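Local structure of DUF3501 family protein (Burkholderia pseudomallei K96243, 3FJV) at residues D7-L12 against E57-E62; H23-A28 against T50-I55; Y77-P82 against V144-F149. The protein is of unknown function but pairs a largely helical N-terminal part with an antiparallel beta-sheet and assembles from two copies of the same chain. All coordinates share one frame; numbering follows the deposited sequence.

Contact 1 (D7-L12 against E57-E62); sequences DSLLTL and EMLHIE
Leu-12 and His-60 mark the closest backbone approach between 7-12 and 57-62, their CA atoms 6.0 Å apart. Segment 57-62 is helical, with Ile-61 N bonded to Glu-57 O and Glu-62 N to Met-58 O; segment 7-12 leaves a 3-10 turn at Asp-7 and Ser-8, runs extended through Leu-9, Leu-10 and Thr-11, and enters a helix at Leu-12. No direct hydrogen bond joins the two, and the contact rests on three leucines, His-60 and one water. Leu-12 does most of the reaching: with CG beside its backbone N (chi1 -69°) and the chain then extended, its CD2 methyl is carried against the helix backbone, 3.3 Å from Leu-59 O and 3.9 Å from both Leu-59 CB and His-60 N. Leu-59 meets the loop a second time through its branch end, where CD1 lies 3.9 Å from Leu-9 CD1, the two side chains crossing at about a right angle. The loop ends in a helix N-cap, Thr-11 OG1 accepting from Ala-14 N at the start of helix 12-30. The first turn of that helix lies beside the C-terminal part of helix 48-62. Leu-9 also packs on Ile-70 and Leu-59 on Glu-73, both of helix 67-77, which brings a third helix to the apolar patch. On the polar side, water 1 donates to Leu-12 O at 2.7 Å and lies in the plane of the His-60 ring, 2.6 Å from ND1, tying the carbonyl of the residue after the N-cap to the imidazole edge.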
loop_
_atom_site.group_PDB
_atom_site.type_symbol
_atom_site.label_atom_id
_atom_site.label_comp_id
_atom_site.label_asym_id
_atom_site.label_seq_id
_atom_site.Cartn_x
_atom_site.Cartn_y
_atom_site.Cartn_z
ATOM N N ASP A 7 12.159 12.251 23.404
ATOM C CA ASP A 7 12.719 11.711 24.662
ATOM C C ASP A 7 12.073 10.421 25.155
ATOM O O ASP A 7 12.583 9.774 26.071
ATOM C CB ASP A 7 12.585 12.754 25.754
ATOM C CG ASP A 7 13.316 14.013 25.416
ATOM O OD1 ASP A 7 14.353 13.935 24.681
ATOM O OD2 ASP A 7 12.838 15.073 25.876
ATOM N N SER A 8 10.959 10.051 24.560
ATOM C CA SER A 8 10.328 8.776 24.877
ATOM C C SER A 8 10.984 7.597 24.154
ATOM O O SER A 8 10.666 6.447 24.449
ATOM C CB SER A 8 8.848 8.820 24.480
ATOM O OG SER A 8 8.264 10.031 24.899
ATOM N N LEU A 9 11.856 7.889 23.186
ATOM C CA LEU A 9 12.445 6.884 22.324
ATOM C C LEU A 9 13.880 6.564 22.692
ATOM O O LEU A 9 14.626 7.402 23.161
ATOM C CB LEU A 9 12.441 7.404 20.890
ATOM C CG LEU A 9 11.114 7.838 20.296
ATOM C CD1 LEU A 9 11.317 8.344 18.853
ATOM C CD2 LEU A 9 10.117 6.666 20.346
ATOM N N LEU A 10 14.257 5.321 22.493
ATOM C CA LEU A 10 15.633 4.914 22.579
ATOM C C LEU A 10 16.407 5.408 21.361
ATOM O O LEU A 10 15.857 5.659 20.280
ATOM C CB LEU A 10 15.708 3.383 22.675
ATOM C CG LEU A 10 15.017 2.754 23.880
ATOM C CD1 LEU A 10 15.201 1.273 23.863
ATOM C CD2 LEU A 10 15.519 3.348 25.207
ATOM N N THR A 11 17.706 5.570 21.540
ATOM C CA THR A 11 18.576 5.834 20.420
ATOM C C THR A 11 18.665 4.564 19.592
ATOM O O THR A 11 18.304 3.474 20.057
ATOM C CB THR A 11 19.971 6.154 20.914
ATOM O OG1 THR A 11 20.416 5.059 21.723
ATOM C CG2 THR A 11 20.001 7.466 21.725
ATOM N N LEU A 12 19.226 4.678 18.390
ATOM C CA LEU A 12 19.416 3.510 17.515
ATOM C C LEU A 12 20.262 2.460 18.246
ATOM O O LEU A 12 20.003 1.277 18.182
ATOM C CB LEU A 12 20.118 3.914 16.197
ATOM C CG LEU A 12 19.337 4.790 15.199
ATOM C CD1 LEU A 12 20.154 5.092 13.915
ATOM C CD2 LEU A 12 17.980 4.154 14.817
ATOM N N GLU A 57 11.173 0.451 15.275
ATOM C CA GLU A 57 11.407 -0.401 14.126
ATOM C C GLU A 57 11.689 0.411 12.845
ATOM O O GLU A 57 12.674 0.167 12.136
ATOM C CB GLU A 57 10.223 -1.373 13.939
ATOM C CG GLU A 57 10.262 -2.643 14.835
ATOM C CD GLU A 57 11.473 -3.491 14.565
ATOM O OE1 GLU A 57 11.604 -3.972 13.421
ATOM O OE2 GLU A 57 12.324 -3.635 15.459
HETATM N N MSE A 58 10.900 1.442 12.621
HETATM C CA MSE A 58 11.140 2.299 11.485
HETATM C C MSE A 58 12.509 2.979 11.540
HETATM O O MSE A 58 13.259 2.953 10.561
HETATM C CB MSE A 58 10.068 3.389 11.370
HETATM C CG MSE A 58 10.228 4.337 10.106
HETATM SE SE MSE A 58 9.732 3.597 8.430
HETATM C CE MSE A 58 7.867 4.209 8.324
ATOM N N LEU A 59 12.798 3.602 12.677
ATOM C CA LEU A 59 14.083 4.243 12.894
ATOM C C LEU A 59 15.241 3.263 12.709
ATOM O O LEU A 59 16.233 3.601 12.044
ATOM C CB LEU A 59 14.145 4.918 14.262
ATOM C CG LEU A 59 13.084 5.991 14.559
ATOM C CD1 LEU A 59 13.151 6.475 16.024
ATOM C CD2 LEU A 59 13.153 7.162 13.565
ATOM N N HIS A 60 15.096 2.049 13.230
ATOM C CA HIS A 60 16.152 1.033 13.145
ATOM C C HIS A 60 16.470 0.613 11.681
ATOM O O HIS A 60 17.645 0.637 11.220
ATOM C CB HIS A 60 15.784 -0.201 13.957
ATOM C CG HIS A 60 16.799 -1.324 13.844
ATOM N ND1 HIS A 60 17.928 -1.382 14.623
ATOM C CD2 HIS A 60 16.863 -2.399 13.021
ATOM C CE1 HIS A 60 18.644 -2.447 14.290
ATOM N NE2 HIS A 60 18.016 -3.086 13.326
ATOM N N ILE A 61 15.407 0.302 10.946
ATOM C CA ILE A 61 15.528 -0.205 9.597
ATOM C C ILE A 61 16.034 0.889 8.643
ATOM O O ILE A 61 16.862 0.600 7.792
ATOM C CB ILE A 61 14.174 -0.793 9.088
ATOM C CG1 ILE A 61 13.896 -2.124 9.813
ATOM C CG2 ILE A 61 14.249 -1.050 7.600
ATOM C CD1 ILE A 61 12.382 -2.653 9.710
ATOM N N GLU A 62 15.510 2.104 8.794
ATOM C CA GLU A 62 15.861 3.259 7.978
ATOM C C GLU A 62 17.124 3.953 8.506
ATOM O O GLU A 62 17.631 4.801 7.831
ATOM C CB GLU A 62 14.691 4.259 7.880
ATOM C CG GLU A 62 13.422 3.674 7.270
ATOM C CD GLU A 62 13.634 3.208 5.855
ATOM O OE1 GLU A 62 14.067 4.031 5.031
ATOM O OE2 GLU A 62 13.390 2.020 5.555
HETATM O O HOH W 1 18.022 0.553 16.427
#

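Contact 2 (H23-A28 against T50-I55); sequences HARVIA and TIRYQI
Tyr-53 spans most of the gap between helices 23-28 and 50-55, whose segment axes approach to 10.6 Å at 147°, an antiparallel crossing. Its CG stands opposite the backbone N (chi1 175°), which sends the ring straight across to the other helix. Val-26 receives it: CG1 lies over one ring face, 4.1 Å from the Tyr-53 centroid and 25° off the normal, a CH-pi contact displaced toward the CD2 side. The second methyl sits on the same face but toward the other ring edge, with Val-26 CG2 3.7 Å from Tyr-53 CD1, and the two methyls bracket the CG end of the ring from one side. Beyond the ring, the phenol oxygen meets His-23 in a very short, fairly straight hydrogen bond, His-23 ND1 to Tyr-53 OH 2.5 Å; the proton could sit with either. The first torsion of His-23 sets where its imidazole stands, and the second turns the ND1 edge to the hydroxyl; the two rings meet rim to rim, their planes nearly perpendicular. These helices, 12-30 and 48-62, are joined through the short strands 34-37 and 41-45, giving a helix, beta-hairpin, helix order in which the two helices pack antiparallel. Water 2 adds a further tie to the same hydroxyl: it donates to His-23 O at 2.9 Å and lies 3.1 Å from Tyr-53 OH. On the outer side of the contact, Arg-25 NH2 and Arg-52 NH1 stand 4.4 Å apart. The Glu-22 carboxylate, in a salt bridge with Arg-25, probably offsets the charge of that arginine, whereas Ser-8 O, probably hydrogen-bonded to Arg-52 NE, only fixes the direction of the Arg-52 guanidinium.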
loop_
_atom_site.group_PDB
_atom_site.type_symbol
_atom_site.label_atom_id
_atom_site.label_comp_id
_atom_site.label_asym_id
_atom_site.label_seq_id
_atom_site.Cartn_x
_atom_site.Cartn_y
_atom_site.Cartn_z
ATOM N N HIS A 23 10.873 -7.503 20.175
ATOM C CA HIS A 23 9.981 -8.222 19.221
ATOM C C HIS A 23 9.105 -9.177 20.052
ATOM O O HIS A 23 7.899 -9.193 19.888
ATOM C CB HIS A 23 10.704 -9.114 18.139
ATOM C CG HIS A 23 11.573 -8.394 17.119
ATOM N ND1 HIS A 23 11.167 -7.297 16.391
ATOM C CD2 HIS A 23 12.800 -8.726 16.624
ATOM C CE1 HIS A 23 12.120 -6.939 15.539
ATOM N NE2 HIS A 23 13.117 -7.810 15.640
ATOM N N ALA A 24 9.721 -9.987 20.926
ATOM C CA ALA A 24 8.988 -10.939 21.804
ATOM C C ALA A 24 8.029 -10.249 22.815
ATOM O O ALA A 24 6.873 -10.672 22.983
ATOM C CB ALA A 24 9.942 -11.928 22.529
ATOM N N ARG A 25 8.484 -9.196 23.455
ATOM C CA ARG A 25 7.652 -8.477 24.420
ATOM C C ARG A 25 6.401 -7.934 23.744
ATOM O O ARG A 25 5.277 -8.009 24.276
ATOM C CB ARG A 25 8.422 -7.329 25.062
ATOM C CG ARG A 25 7.712 -6.720 26.241
ATOM C CD ARG A 25 8.551 -5.685 26.926
ATOM N NE ARG A 25 8.817 -4.515 26.091
ATOM C CZ ARG A 25 8.006 -3.458 25.997
ATOM N NH1 ARG A 25 6.862 -3.423 26.659
ATOM N NH2 ARG A 25 8.352 -2.435 25.225
ATOM N N VAL A 26 6.566 -7.388 22.560
ATOM C CA VAL A 26 5.466 -6.732 21.876
ATOM C C VAL A 26 4.499 -7.765 21.273
ATOM O O VAL A 26 3.291 -7.595 21.329
ATOM C CB VAL A 26 6.022 -5.726 20.811
ATOM C CG1 VAL A 26 4.945 -5.229 19.849
ATOM C CG2 VAL A 26 6.774 -4.574 21.513
ATOM N N ILE A 27 5.008 -8.851 20.694
ATOM C CA ILE A 27 4.161 -9.973 20.321
ATOM C C ILE A 27 3.245 -10.436 21.457
ATOM O O ILE A 27 2.054 -10.620 21.254
ATOM C CB ILE A 27 5.029 -11.197 19.800
ATOM C CG1 ILE A 27 5.485 -10.906 18.349
ATOM C CG2 ILE A 27 4.216 -12.558 19.857
ATOM C CD1 ILE A 27 6.548 -11.927 17.763
ATOM N N ALA A 28 3.806 -10.605 22.660
ATOM C CA ALA A 28 3.048 -11.019 23.812
ATOM C C ALA A 28 1.974 -9.964 24.125
ATOM O O ALA A 28 0.818 -10.311 24.400
ATOM C CB ALA A 28 3.959 -11.224 25.030
ATOM N N THR A 50 2.545 -0.680 21.308
ATOM C CA THR A 50 2.514 -1.014 19.902
ATOM C C THR A 50 3.081 0.120 19.055
ATOM O O THR A 50 3.768 -0.153 18.061
ATOM C CB THR A 50 1.111 -1.405 19.366
ATOM O OG1 THR A 50 0.207 -0.292 19.441
ATOM C CG2 THR A 50 0.511 -2.601 20.151
ATOM N N ILE A 51 2.820 1.361 19.453
ATOM C CA ILE A 51 3.242 2.533 18.659
ATOM C C ILE A 51 4.759 2.788 18.824
ATOM O O ILE A 51 5.469 2.928 17.842
ATOM C CB ILE A 51 2.382 3.807 18.975
ATOM C CG1 ILE A 51 0.903 3.544 18.623
ATOM C CG2 ILE A 51 2.906 5.009 18.094
ATOM C CD1 ILE A 51 -0.100 4.584 19.177
ATOM N N ARG A 52 5.246 2.805 20.065
ATOM C CA ARG A 52 6.673 2.962 20.374
ATOM C C ARG A 52 7.544 1.938 19.636
ATOM O O ARG A 52 8.584 2.301 19.058
ATOM C CB ARG A 52 6.866 2.897 21.883
ATOM C CG ARG A 52 8.186 3.271 22.431
ATOM C CD ARG A 52 8.069 3.689 23.896
ATOM N NE ARG A 52 9.390 3.945 24.442
ATOM C CZ ARG A 52 10.209 3.025 24.937
ATOM N NH1 ARG A 52 9.814 1.761 25.067
ATOM N NH2 ARG A 52 11.430 3.358 25.324
ATOM N N TYR A 53 7.092 0.701 19.607
ATOM C CA TYR A 53 7.744 -0.358 18.861
ATOM C C TYR A 53 7.795 -0.060 17.361
ATOM O O TYR A 53 8.842 -0.177 16.734
ATOM C CB TYR A 53 7.008 -1.668 19.075
ATOM C CG TYR A 53 7.520 -2.825 18.257
ATOM C CD1 TYR A 53 8.735 -3.416 18.564
ATOM C CD2 TYR A 53 6.803 -3.338 17.195
ATOM C CE1 TYR A 53 9.249 -4.473 17.827
ATOM C CE2 TYR A 53 7.284 -4.459 16.465
ATOM C CZ TYR A 53 8.503 -5.008 16.787
ATOM O OH TYR A 53 9.011 -6.098 16.119
ATOM N N GLN A 54 6.666 0.336 16.775
ATOM C CA GLN A 54 6.697 0.606 15.374
ATOM C C GLN A 54 7.688 1.722 15.058
ATOM O O GLN A 54 8.356 1.669 14.025
ATOM C CB GLN A 54 5.299 0.956 14.848
ATOM C CG GLN A 54 4.434 -0.277 14.648
ATOM C CD GLN A 54 2.991 0.054 14.409
ATOM O OE1 GLN A 54 2.130 -0.042 15.336
ATOM N NE2 GLN A 54 2.698 0.466 13.206
ATOM N N ILE A 55 7.699 2.763 15.879
ATOM C CA ILE A 55 8.627 3.891 15.662
ATOM C C ILE A 55 10.058 3.407 15.796
ATOM O O ILE A 55 10.903 3.658 14.940
ATOM C CB ILE A 55 8.360 5.106 16.587
ATOM C CG1 ILE A 55 6.987 5.723 16.318
ATOM C CG2 ILE A 55 9.463 6.164 16.396
ATOM C CD1 ILE A 55 6.491 6.557 17.481
HETATM O O HOH W 2 7.108 -8.235 17.255
#

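Contact 3 (Y77-P82 against V144-F149); sequences YLPLVP and VHFLRF
Phe-146 loses the most surface here, and Leu-80 and Pro-79 of the 3-10 turn are what cover it. The Leu-80 CD2 methyl sits over one face of the Phe-146 ring, 3.7 Å from the centroid and only 16° off the normal, a CH-pi contact that leans toward the CG-CD1 edge; Leu-80 CD2 to Phe-146 CD1 measures 3.6 Å. A first torsion of -51°, which swings CG away from the carbonyl carbon, and an extended second one bring the leucine to this place, its side chain roughly perpendicular to that of Phe-146. Pro-79 adds its CB, 4.0 Å from Phe-146 CD2, approaching obliquely. The turn itself is held by Leu-80 N to Tyr-77 O, and it links helix 67-77 to strand 86-93. In the antiparallel sheet, strand 144-150 is hydrogen-bonded to 86-93 on one side and to 125-129 and Asp-130 on the other. Leu-80 also packs on Ile-51 of helix 48-62, while Arg-102 of the second subunit makes a cation-pi contact with Phe-146. Between the backbones, water 3 donates to Pro-79 O at 3.0 Å and, weakly, to Leu-147 O. With no direct hydrogen bond between the segments, the turn is seated on the strand by hydrophobic and CH-pi contact, and the same aromatic ring takes part in the dimer interface.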
loop_
_atom_site.group_PDB
_atom_site.type_symbol
_atom_site.label_atom_id
_atom_site.label_comp_id
_atom_site.label_asym_id
_atom_site.label_seq_id
_atom_site.Cartn_x
_atom_site.Cartn_y
_atom_site.Cartn_z
ATOM N N TYR A 77 3.223 8.560 12.818
ATOM C CA TYR A 77 2.507 7.581 13.628
ATOM C C TYR A 77 1.495 8.152 14.643
ATOM O O TYR A 77 0.748 7.382 15.244
ATOM C CB TYR A 77 3.496 6.624 14.333
ATOM C CG TYR A 77 4.124 5.589 13.382
ATOM C CD1 TYR A 77 3.490 4.385 13.123
ATOM C CD2 TYR A 77 5.347 5.828 12.753
ATOM C CE1 TYR A 77 4.064 3.436 12.283
ATOM C CE2 TYR A 77 5.915 4.914 11.940
ATOM C CZ TYR A 77 5.278 3.690 11.710
ATOM O OH TYR A 77 5.811 2.753 10.856
ATOM N N LEU A 78 1.438 9.474 14.782
ATOM C CA LEU A 78 0.472 10.149 15.660
ATOM C C LEU A 78 -0.995 9.744 15.452
ATOM O O LEU A 78 -1.734 9.672 16.406
ATOM C CB LEU A 78 0.524 11.669 15.449
ATOM C CG LEU A 78 -0.289 12.508 16.456
ATOM C CD1 LEU A 78 0.289 12.361 17.867
ATOM C CD2 LEU A 78 -0.258 14.002 16.047
ATOM N N PRO A 79 -1.424 9.512 14.197
ATOM C CA PRO A 79 -2.768 9.014 13.998
ATOM C C PRO A 79 -3.129 7.782 14.843
ATOM O O PRO A 79 -4.304 7.573 15.126
ATOM C CB PRO A 79 -2.813 8.656 12.495
ATOM C CG PRO A 79 -1.729 9.483 11.877
ATOM C CD PRO A 79 -0.696 9.680 12.926
ATOM N N LEU A 80 -2.155 6.947 15.216
ATOM C CA LEU A 80 -2.478 5.766 15.992
ATOM C C LEU A 80 -2.673 5.999 17.514
ATOM O O LEU A 80 -3.070 5.045 18.242
ATOM C CB LEU A 80 -1.454 4.655 15.736
ATOM C CG LEU A 80 -1.151 4.295 14.286
ATOM C CD1 LEU A 80 -0.165 3.130 14.164
ATOM C CD2 LEU A 80 -2.469 3.997 13.581
ATOM N N VAL A 81 -2.353 7.203 17.996
ATOM C CA VAL A 81 -2.381 7.487 19.423
ATOM C C VAL A 81 -3.817 7.730 19.938
ATOM O O VAL A 81 -4.488 8.673 19.505
ATOM C CB VAL A 81 -1.467 8.672 19.746
ATOM C CG1 VAL A 81 -1.506 8.974 21.238
ATOM C CG2 VAL A 81 -0.020 8.354 19.269
ATOM N N PRO A 82 -4.319 6.874 20.842
ATOM C CA PRO A 82 -5.649 7.157 21.420
ATOM C C PRO A 82 -5.672 8.427 22.277
ATOM O O PRO A 82 -4.665 8.816 22.830
ATOM C CB PRO A 82 -5.991 5.882 22.206
ATOM C CG PRO A 82 -4.818 5.128 22.290
ATOM C CD PRO A 82 -3.727 5.661 21.428
ATOM N N VAL A 144 -3.569 -1.532 3.978
ATOM C CA VAL A 144 -3.404 -1.026 5.375
ATOM C C VAL A 144 -4.141 0.301 5.570
ATOM O O VAL A 144 -3.935 1.231 4.820
ATOM C CB VAL A 144 -1.941 -0.887 5.791
ATOM C CG1 VAL A 144 -1.811 -0.430 7.264
ATOM C CG2 VAL A 144 -1.196 -2.225 5.609
ATOM N N HIS A 145 -4.973 0.389 6.608
ATOM C CA HIS A 145 -5.719 1.612 6.908
ATOM C C HIS A 145 -5.577 1.943 8.389
ATOM O O HIS A 145 -5.368 1.055 9.203
ATOM C CB HIS A 145 -7.190 1.382 6.582
ATOM C CG HIS A 145 -7.443 1.146 5.127
ATOM N ND1 HIS A 145 -7.688 2.177 4.244
ATOM C CD2 HIS A 145 -7.490 -0.001 4.396
ATOM C CE1 HIS A 145 -7.860 1.676 3.027
ATOM N NE2 HIS A 145 -7.770 0.357 3.097
ATOM N N PHE A 146 -5.634 3.224 8.717
ATOM C CA PHE A 146 -5.596 3.696 10.108
ATOM C C PHE A 146 -7.012 4.105 10.492
ATOM O O PHE A 146 -7.630 4.965 9.825
ATOM C CB PHE A 146 -4.639 4.882 10.202
ATOM C CG PHE A 146 -3.162 4.538 10.050
ATOM C CD1 PHE A 146 -2.684 3.228 10.055
ATOM C CD2 PHE A 146 -2.217 5.584 9.969
ATOM C CE1 PHE A 146 -1.335 2.946 9.939
ATOM C CE2 PHE A 146 -0.856 5.299 9.847
ATOM C CZ PHE A 146 -0.426 3.945 9.842
ATOM N N LEU A 147 -7.587 3.440 11.496
ATOM C CA LEU A 147 -8.964 3.695 11.877
ATOM C C LEU A 147 -9.070 4.395 13.261
ATOM O O LEU A 147 -8.227 4.162 14.177
ATOM C CB LEU A 147 -9.755 2.393 11.910
ATOM C CG LEU A 147 -9.724 1.451 10.712
ATOM C CD1 LEU A 147 -10.674 0.228 10.965
ATOM C CD2 LEU A 147 -10.005 2.138 9.427
ATOM N N ARG A 148 -10.131 5.195 13.421
ATOM C CA ARG A 148 -10.463 5.851 14.677
ATOM C C ARG A 148 -11.922 5.490 15.014
ATOM O O ARG A 148 -12.778 5.625 14.182
ATOM C CB ARG A 148 -10.334 7.371 14.494
ATOM C CG ARG A 148 -10.926 8.252 15.557
ATOM C CD ARG A 148 -10.463 9.710 15.412
ATOM N NE ARG A 148 -11.138 10.507 14.382
ATOM C CZ ARG A 148 -12.316 11.110 14.546
ATOM N NH1 ARG A 148 -12.998 10.951 15.682
ATOM N NH2 ARG A 148 -12.846 11.824 13.550
ATOM N N PHE A 149 -12.190 5.033 16.232
ATOM C CA PHE A 149 -13.554 4.774 16.672
ATOM C C PHE A 149 -13.850 5.728 17.832
ATOM O O PHE A 149 -13.229 5.614 18.885
ATOM C CB PHE A 149 -13.662 3.332 17.187
ATOM C CG PHE A 149 -13.474 2.273 16.131
ATOM C CD1 PHE A 149 -14.548 1.815 15.368
ATOM C CD2 PHE A 149 -12.225 1.644 15.976
ATOM C CE1 PHE A 149 -14.358 0.821 14.414
ATOM C CE2 PHE A 149 -12.055 0.639 15.062
ATOM C CZ PHE A 149 -13.126 0.233 14.272
HETATM O O HOH W 3 -5.887 5.828 13.338
#

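Contacts 1 and 2 share helix 48-62 and lie on one side of the chain's centre, contact 2 nested within the loop closed by contact 1. Contact 3 follows in series, its centre about 6 Å from the chain's centre against about 20 Å for the centre of contact 1 and 13 Å for that of contact 2. It is buried and almost wholly apolar. Contact 1 is partly buried and mixes leucines with a water bridge, whereas the surface contact 2 joins an apolar valine-tyrosine contact to a tyrosine-histidine hydrogen bond. Ile-51, packed on Leu-80 and Val-81, connects contacts 2 and 3.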